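Local coordinates for protein FOKI restriction endonuclease (Planomicrobium okeanokoites, PDB 2FOK) that recognises a specific DNA sequence and, as a type IIS restriction endonuclease, cleaves the DNA, probably at a distance from that site, using metal ions, at residues 181-195 with 219-231. Numbering follows the deposited sequence.
Sequences GKNLGFSGESGFTSL and WEGSSDKYARMIG
The carboxylate of D224 takes the S194 hydroxyl on one oxygen and the L195 backbone N on the other. From CB, the side chain leaves with CG anti to its own carbonyl carbon (chi1 -52°). D224 CG passes 3.8 Å from S194 CA. D224 OD1 accepts S194 OG on its syn lone pair, at a short 2.5 Å. D224 OD2 accepts L195 N at 3.0 Å, also syn, in a nearly straight bond (164° at the hydrogen). On its anti side, somewhat out of the carboxylate plane, D224 OD2 receives a second donor, G221 N, from the N-cap residue just before helix 222-236. Three donors thus hold the carboxylate and fix its rotation. An alanine here would probably leave the S194 hydroxyl and the L195 and G221 amides without this acceptor, with one tie of the loop to the helix start lost.

Both segments belong to subdomain 2 of the FokI recognition domain, a family of the helix-turn-helix clan. The loop between helices 177-181 and 197-205 wraps over the first turn of helix 222-236. T193 takes the first two amides of the helix. T193 O accepts S223 N at 2.9 Å, and T193 OG1 accepts S222 N at 3.2 Å.

S223 reaches the other end of the loop. S223 OG donates to L184 O at 2.8 Å, from above the carbonyl plane. The same OG lies at the edge of the F192 ring, near its plane.

Apolar groups continue the contact along the helix. L184 has CG anti to its backbone N (chi1 177°), and L184 CD2 packs on A227 CB at 3.7 Å and on Y226 CB. I165 of helix 160-169 also touches L184. W10 meets the rings of both F192 and Y226, edge-to-face with F192.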
ATOM      1  N   GLY A 181      -5.755   2.495   6.552  1.00 15.98           N
ATOM      2  CA  GLY A 181      -4.638   2.154   5.684  1.00 16.20           C
ATOM      3  C   GLY A 181      -3.268   2.616   6.133  1.00 16.16           C
ATOM      4  O   GLY A 181      -2.277   1.935   5.898  1.00 18.78           O
ATOM      5  N   LYS A 182      -3.207   3.774   6.780  1.00 20.27           N
ATOM      6  CA  LYS A 182      -1.946   4.327   7.252  1.00 22.84           C
ATOM      7  C   LYS A 182      -1.289   3.496   8.360  1.00 24.78           C
ATOM      8  O   LYS A 182      -0.096   3.645   8.644  1.00 25.43           O
ATOM      9  CB  LYS A 182      -2.174   5.756   7.740  1.00 24.63           C
ATOM     10  CG  LYS A 182      -3.335   5.897   8.702  1.00 29.15           C
ATOM     11  CD  LYS A 182      -3.472   7.330   9.176  1.00 26.34           C
ATOM     12  CE  LYS A 182      -4.324   7.401  10.417  1.00 23.13           C
ATOM     13  NZ  LYS A 182      -3.580   8.003  11.541  1.00 29.39           N
ATOM     14  N   ASN A 183      -2.067   2.621   8.984  1.00 26.25           N
ATOM     15  CA  ASN A 183      -1.556   1.774  10.052  1.00 25.07           C
ATOM     16  C   ASN A 183      -1.758   0.296   9.705  1.00 24.23           C
ATOM     17  O   ASN A 183      -1.880  -0.557  10.585  1.00 21.67           O
ATOM     18  CB  ASN A 183      -2.267   2.124  11.360  1.00 23.24           C
ATOM     19  CG  ASN A 183      -1.836   3.472  11.914  1.00 21.05           C
ATOM     20  OD1 ASN A 183      -0.645   3.734  12.083  1.00 23.20           O
ATOM     21  ND2 ASN A 183      -2.800   4.330  12.200  1.00 21.79           N
ATOM     22  N   LEU A 184      -1.768   0.015   8.404  1.00 24.08           N
ATOM     23  CA  LEU A 184      -1.980  -1.330   7.884  1.00 20.45           C
ATOM     24  C   LEU A 184      -0.806  -1.804   7.023  1.00 21.67           C
ATOM     25  O   LEU A 184      -0.367  -1.103   6.101  1.00 21.71           O
ATOM     26  CB  LEU A 184      -3.273  -1.349   7.068  1.00 22.72           C
ATOM     27  CG  LEU A 184      -3.694  -2.636   6.355  1.00 24.30           C
ATOM     28  CD1 LEU A 184      -3.666  -3.793   7.335  1.00 24.61           C
ATOM     29  CD2 LEU A 184      -5.096  -2.458   5.779  1.00 22.98           C
ATOM     30  N   GLY A 185      -0.298  -2.994   7.329  1.00 21.58           N
ATOM     31  CA  GLY A 185       0.822  -3.531   6.578  1.00 23.48           C
ATOM     32  C   GLY A 185       2.151  -2.866   6.906  1.00 24.24           C
ATOM     33  O   GLY A 185       2.358  -2.359   8.013  1.00 24.55           O
ATOM     34  N   PHE A 186       3.062  -2.882   5.939  1.00 23.07           N
ATOM     35  CA  PHE A 186       4.372  -2.277   6.110  1.00 23.36           C
ATOM     36  C   PHE A 186       4.296  -0.862   5.558  1.00 25.48           C
ATOM     37  O   PHE A 186       4.883  -0.542   4.525  1.00 27.06           O
ATOM     38  CB  PHE A 186       5.419  -3.130   5.386  1.00 24.21           C
ATOM     39  CG  PHE A 186       5.596  -4.494   5.997  1.00 19.89           C
ATOM     40  CD1 PHE A 186       6.459  -4.681   7.070  1.00 22.85           C
ATOM     41  CD2 PHE A 186       4.833  -5.573   5.561  1.00 19.74           C
ATOM     42  CE1 PHE A 186       6.556  -5.930   7.714  1.00 20.77           C
ATOM     43  CE2 PHE A 186       4.923  -6.819   6.194  1.00 22.32           C
ATOM     44  CZ  PHE A 186       5.789  -6.991   7.276  1.00 18.40           C
ATOM     45  N   SER A 187       3.555  -0.031   6.292  1.00 25.58           N
ATOM     46  CA  SER A 187       3.274   1.368   5.971  1.00 26.14           C
ATOM     47  C   SER A 187       4.355   2.248   5.362  1.00 26.33           C
ATOM     48  O   SER A 187       5.495   2.280   5.821  1.00 32.15           O
ATOM     49  CB  SER A 187       2.725   2.082   7.212  1.00 24.79           C
ATOM     50  OG  SER A 187       1.843   1.241   7.927  1.00 26.64           O
ATOM     51  N   GLY A 188       3.965   2.969   4.316  1.00 24.84           N
ATOM     52  CA  GLY A 188       4.865   3.886   3.661  1.00 22.39           C
ATOM     53  C   GLY A 188       5.598   3.368   2.452  1.00 22.83           C
ATOM     54  O   GLY A 188       5.799   4.105   1.490  1.00 22.50           O
ATOM     55  N   GLU A 189       6.016   2.109   2.493  1.00 23.48           N
ATOM     56  CA  GLU A 189       6.752   1.548   1.374  1.00 21.68           C
ATOM     57  C   GLU A 189       5.806   1.226   0.241  1.00 21.91           C
ATOM     58  O   GLU A 189       4.587   1.217   0.434  1.00 23.06           O
ATOM     59  CB  GLU A 189       7.511   0.296   1.815  1.00 23.86           C
ATOM     60  CG  GLU A 189       6.639  -0.879   2.184  1.00 18.34           C
ATOM     61  CD  GLU A 189       7.437  -2.009   2.775  1.00 22.53           C
ATOM     62  OE1 GLU A 189       8.383  -1.721   3.557  1.00 20.53           O
ATOM     63  OE2 GLU A 189       7.121  -3.181   2.457  1.00 19.79           O
ATOM     64  N   SER A 190       6.359   0.981  -0.946  1.00 22.26           N
ATOM     65  CA  SER A 190       5.523   0.669  -2.105  1.00 23.36           C
ATOM     66  C   SER A 190       4.820  -0.679  -1.920  1.00 22.28           C
ATOM     67  O   SER A 190       5.450  -1.693  -1.607  1.00 19.27           O
ATOM     68  CB  SER A 190       6.362   0.674  -3.385  1.00 22.15           C
ATOM     69  OG  SER A 190       7.418  -0.256  -3.312  1.00 31.41           O
ATOM     70  N   GLY A 191       3.505  -0.673  -2.105  1.00 21.30           N
ATOM     71  CA  GLY A 191       2.719  -1.875  -1.922  1.00 18.34           C
ATOM     72  C   GLY A 191       1.816  -1.658  -0.720  1.00 20.73           C
ATOM     73  O   GLY A 191       0.771  -2.284  -0.603  1.00 21.92           O
ATOM     74  N   PHE A 192       2.231  -0.760   0.176  1.00 22.92           N
ATOM     75  CA  PHE A 192       1.465  -0.416   1.379  1.00 20.49           C
ATOM     76  C   PHE A 192       1.465   1.096   1.571  1.00 20.04           C
ATOM     77  O   PHE A 192       1.886   1.595   2.621  1.00 23.48           O
ATOM     78  CB  PHE A 192       2.066  -1.064   2.637  1.00 17.55           C
ATOM     79  CG  PHE A 192       2.304  -2.532   2.512  1.00 10.47           C
ATOM     80  CD1 PHE A 192       1.281  -3.434   2.753  1.00 13.47           C
ATOM     81  CD2 PHE A 192       3.555  -3.010   2.134  1.00  8.62           C
ATOM     82  CE1 PHE A 192       1.487  -4.808   2.619  1.00 15.35           C
ATOM     83  CE2 PHE A 192       3.786  -4.375   1.994  1.00 14.04           C
ATOM     84  CZ  PHE A 192       2.748  -5.284   2.238  1.00 17.81           C
ATOM     85  N   THR A 193       0.984   1.818   0.564  1.00 20.72           N
ATOM     86  CA  THR A 193       0.925   3.275   0.611  1.00 21.46           C
ATOM     87  C   THR A 193      -0.475   3.746   1.002  1.00 22.17           C
ATOM     88  O   THR A 193      -1.461   3.061   0.746  1.00 23.78           O
ATOM     89  CB  THR A 193       1.280   3.893  -0.760  1.00 21.22           C
ATOM     90  OG1 THR A 193       0.235   3.600  -1.685  1.00 18.51           O
ATOM     91  CG2 THR A 193       2.586   3.329  -1.296  1.00 14.20           C
ATOM     92  N   SER A 194      -0.562   4.917   1.619  1.00 22.67           N
ATOM     93  CA  SER A 194      -1.853   5.459   2.033  1.00 22.82           C
ATOM     94  C   SER A 194      -1.893   6.955   1.746  1.00 22.79           C
ATOM     95  O   SER A 194      -0.910   7.663   1.971  1.00 25.56           O
ATOM     96  CB  SER A 194      -2.089   5.207   3.535  1.00 22.62           C
ATOM     97  OG  SER A 194      -3.397   5.602   3.951  1.00 16.30           O
ATOM     98  N   LEU A 195      -3.027   7.428   1.243  1.00 20.47           N
ATOM     99  CA  LEU A 195      -3.190   8.841   0.930  1.00 22.85           C
ATOM    100  C   LEU A 195      -3.698   9.618   2.134  1.00 24.09           C
ATOM    101  O   LEU A 195      -4.710   9.250   2.735  1.00 27.00           O
ATOM    102  CB  LEU A 195      -4.197   9.041  -0.206  1.00 18.33           C
ATOM    103  CG  LEU A 195      -4.149   8.176  -1.462  1.00 19.30           C
ATOM    104  CD1 LEU A 195      -5.349   8.521  -2.343  1.00 16.96           C
ATOM    105  CD2 LEU A 195      -2.856   8.417  -2.204  1.00 18.78           C
ATOM    106  N   TRP A 219      -9.678   6.754  -5.615  1.00 28.22           N
ATOM    107  CA  TRP A 219      -8.458   7.498  -5.285  1.00 28.32           C
ATOM    108  C   TRP A 219      -7.980   6.831  -4.015  1.00 27.95           C
ATOM    109  O   TRP A 219      -8.513   7.101  -2.938  1.00 28.09           O
ATOM    110  CB  TRP A 219      -8.794   8.950  -4.955  1.00 27.66           C
ATOM    111  CG  TRP A 219      -8.128  10.008  -5.790  1.00 33.03           C
ATOM    112  CD1 TRP A 219      -7.241  10.962  -5.357  1.00 33.37           C
ATOM    113  CD2 TRP A 219      -8.404  10.319  -7.158  1.00 30.89           C
ATOM    114  NE1 TRP A 219      -6.963  11.849  -6.368  1.00 30.25           N
ATOM    115  CE2 TRP A 219      -7.662  11.479  -7.483  1.00 30.47           C
ATOM    116  CE3 TRP A 219      -9.211   9.735  -8.139  1.00 29.70           C
ATOM    117  CZ2 TRP A 219      -7.703  12.063  -8.747  1.00 35.38           C
ATOM    118  CZ3 TRP A 219      -9.254  10.312  -9.392  1.00 32.73           C
ATOM    119  CH2 TRP A 219      -8.504  11.468  -9.688  1.00 39.57           C
ATOM    120  N   GLU A 220      -6.986   5.961  -4.114  1.00 26.78           N
ATOM    121  CA  GLU A 220      -6.538   5.287  -2.910  1.00 27.13           C
ATOM    122  C   GLU A 220      -5.153   4.672  -3.038  1.00 24.29           C
ATOM    123  O   GLU A 220      -4.688   4.396  -4.141  1.00 23.13           O
ATOM    124  CB  GLU A 220      -7.574   4.215  -2.521  1.00 25.48           C
ATOM    125  CG  GLU A 220      -7.449   2.933  -3.315  1.00 24.22           C
ATOM    126  CD  GLU A 220      -8.770   2.213  -3.529  1.00 21.47           C
ATOM    127  OE1 GLU A 220      -9.655   2.273  -2.655  1.00 17.83           O
ATOM    128  OE2 GLU A 220      -8.911   1.576  -4.590  1.00 28.74           O
ATOM    129  N   GLY A 221      -4.497   4.481  -1.897  1.00 23.72           N
ATOM    130  CA  GLY A 221      -3.172   3.884  -1.881  1.00 23.94           C
ATOM    131  C   GLY A 221      -3.333   2.390  -1.684  1.00 24.54           C
ATOM    132  O   GLY A 221      -4.440   1.922  -1.402  1.00 25.01           O
ATOM    133  N   SER A 222      -2.249   1.635  -1.819  1.00 22.49           N
ATOM    134  CA  SER A 222      -2.336   0.190  -1.654  1.00 26.03           C
ATOM    135  C   SER A 222      -2.965  -0.238  -0.332  1.00 24.57           C
ATOM    136  O   SER A 222      -3.846  -1.088  -0.328  1.00 27.26           O
ATOM    137  CB  SER A 222      -0.956  -0.450  -1.788  1.00 26.73           C
ATOM    138  OG  SER A 222      -0.032   0.448  -2.361  1.00 28.21           O
ATOM    139  N   SER A 223      -2.526   0.347   0.785  1.00 24.93           N
ATOM    140  CA  SER A 223      -3.073  -0.016   2.095  1.00 22.00           C
ATOM    141  C   SER A 223      -4.540   0.399   2.223  1.00 26.51           C
ATOM    142  O   SER A 223      -5.322  -0.255   2.925  1.00 25.13           O
ATOM    143  CB  SER A 223      -2.259   0.629   3.209  1.00 22.50           C
ATOM    144  OG  SER A 223      -1.182  -0.205   3.616  1.00 21.01           O
ATOM    145  N   ASP A 224      -4.909   1.492   1.558  1.00 25.60           N
ATOM    146  CA  ASP A 224      -6.289   1.967   1.578  1.00 25.36           C
ATOM    147  C   ASP A 224      -7.168   0.936   0.857  1.00 23.18           C
ATOM    148  O   ASP A 224      -8.328   0.752   1.215  1.00 24.44           O
ATOM    149  CB  ASP A 224      -6.400   3.335   0.889  1.00 23.35           C
ATOM    150  CG  ASP A 224      -5.402   4.343   1.440  1.00 26.22           C
ATOM    151  OD1 ASP A 224      -5.119   4.288   2.652  1.00 31.29           O
ATOM    152  OD2 ASP A 224      -4.892   5.186   0.670  1.00 23.64           O
ATOM    153  N   LYS A 225      -6.590   0.274  -0.149  1.00 23.12           N
ATOM    154  CA  LYS A 225      -7.245  -0.773  -0.948  1.00 21.54           C
ATOM    155  C   LYS A 225      -7.524  -1.984  -0.057  1.00 23.41           C
ATOM    156  O   LYS A 225      -8.651  -2.486   0.019  1.00 23.91           O
ATOM    157  CB  LYS A 225      -6.306  -1.215  -2.079  1.00 23.00           C
ATOM    158  CG  LYS A 225      -6.851  -1.041  -3.483  1.00 30.63           C
ATOM    159  CD  LYS A 225      -6.115   0.087  -4.212  1.00 31.27           C
ATOM    160  CE  LYS A 225      -5.057  -0.440  -5.173  1.00 30.11           C
ATOM    161  NZ  LYS A 225      -4.272   0.676  -5.760  1.00 31.22           N
ATOM    162  N   TYR A 226      -6.467  -2.457   0.598  1.00 21.13           N
ATOM    163  CA  TYR A 226      -6.538  -3.594   1.506  1.00 19.55           C
ATOM    164  C   TYR A 226      -7.524  -3.332   2.642  1.00 21.16           C
ATOM    165  O   TYR A 226      -8.314  -4.203   2.977  1.00 24.12           O
ATOM    166  CB  TYR A 226      -5.149  -3.886   2.082  1.00 13.98           C
ATOM    167  CG  TYR A 226      -4.117  -4.224   1.027  1.00 18.17           C
ATOM    168  CD1 TYR A 226      -4.465  -4.978  -0.084  1.00 15.43           C
ATOM    169  CD2 TYR A 226      -2.797  -3.794   1.139  1.00 19.75           C
ATOM    170  CE1 TYR A 226      -3.543  -5.303  -1.054  1.00 16.28           C
ATOM    171  CE2 TYR A 226      -1.853  -4.116   0.162  1.00 18.03           C
ATOM    172  CZ  TYR A 226      -2.240  -4.875  -0.934  1.00 20.76           C
ATOM    173  OH  TYR A 226      -1.334  -5.227  -1.918  1.00 17.80           O
ATOM    174  N   ALA A 227      -7.477  -2.134   3.229  1.00 21.83           N
ATOM    175  CA  ALA A 227      -8.377  -1.765   4.333  1.00 23.00           C
ATOM    176  C   ALA A 227      -9.848  -1.778   3.936  1.00 22.82           C
ATOM    177  O   ALA A 227     -10.717  -2.069   4.759  1.00 22.59           O
ATOM    178  CB  ALA A 227      -8.028  -0.388   4.857  1.00 19.98           C
ATOM    179  N   ARG A 228     -10.124  -1.430   2.682  1.00 23.72           N
ATOM    180  CA  ARG A 228     -11.488  -1.394   2.175  1.00 23.80           C
ATOM    181  C   ARG A 228     -11.965  -2.820   1.932  1.00 24.62           C
ATOM    182  O   ARG A 228     -13.104  -3.174   2.239  1.00 21.96           O
ATOM    183  CB  ARG A 228     -11.544  -0.583   0.870  1.00 27.09           C
ATOM    184  CG  ARG A 228     -12.693  -0.961  -0.065  1.00 32.46           C
ATOM    185  CD  ARG A 228     -12.709  -0.142  -1.351  1.00 35.00           C
ATOM    186  NE  ARG A 228     -11.542  -0.376  -2.199  1.00 37.19           N
ATOM    187  CZ  ARG A 228     -11.324  -1.494  -2.885  1.00 41.49           C
ATOM    188  NH1 ARG A 228     -12.194  -2.490  -2.828  1.00 41.02           N
ATOM    189  NH2 ARG A 228     -10.234  -1.621  -3.633  1.00 40.57           N
ATOM    190  N   MET A 229     -11.075  -3.638   1.380  1.00 27.84           N
ATOM    191  CA  MET A 229     -11.389  -5.031   1.092  1.00 26.24           C
ATOM    192  C   MET A 229     -11.554  -5.820   2.381  1.00 23.37           C
ATOM    193  O   MET A 229     -12.607  -6.414   2.623  1.00 19.46           O
ATOM    194  CB  MET A 229     -10.277  -5.653   0.243  1.00 33.93           C
ATOM    195  CG  MET A 229     -10.181  -5.059  -1.156  1.00 36.64           C
ATOM    196  SD  MET A 229     -11.806  -4.982  -1.934  1.00 34.87           S
ATOM    197  CE  MET A 229     -12.043  -6.738  -2.316  1.00 35.17           C
ATOM    198  N   ILE A 230     -10.518  -5.828   3.213  1.00 19.36           N
ATOM    199  CA  ILE A 230     -10.606  -6.559   4.462  1.00 18.84           C
ATOM    200  C   ILE A 230     -11.789  -6.061   5.281  1.00 18.74           C
ATOM    201  O   ILE A 230     -12.515  -6.855   5.876  1.00 18.55           O
ATOM    202  CB  ILE A 230      -9.323  -6.441   5.294  1.00 20.80           C
ATOM    203  CG1 ILE A 230      -8.114  -6.857   4.448  1.00 20.47           C
ATOM    204  CG2 ILE A 230      -9.421  -7.359   6.528  1.00 18.58           C
ATOM    205  CD1 ILE A 230      -6.772  -6.546   5.082  1.00 19.47           C
ATOM    206  N   GLY A 231     -11.986  -4.746   5.299  1.00 19.47           N
ATOM    207  CA  GLY A 231     -13.097  -4.175   6.041  1.00 18.54           C
ATOM    208  C   GLY A 231     -14.442  -4.630   5.504  1.00 18.79           C
ATOM    209  O   GLY A 231     -15.398  -4.797   6.263  1.00 19.11           O
TER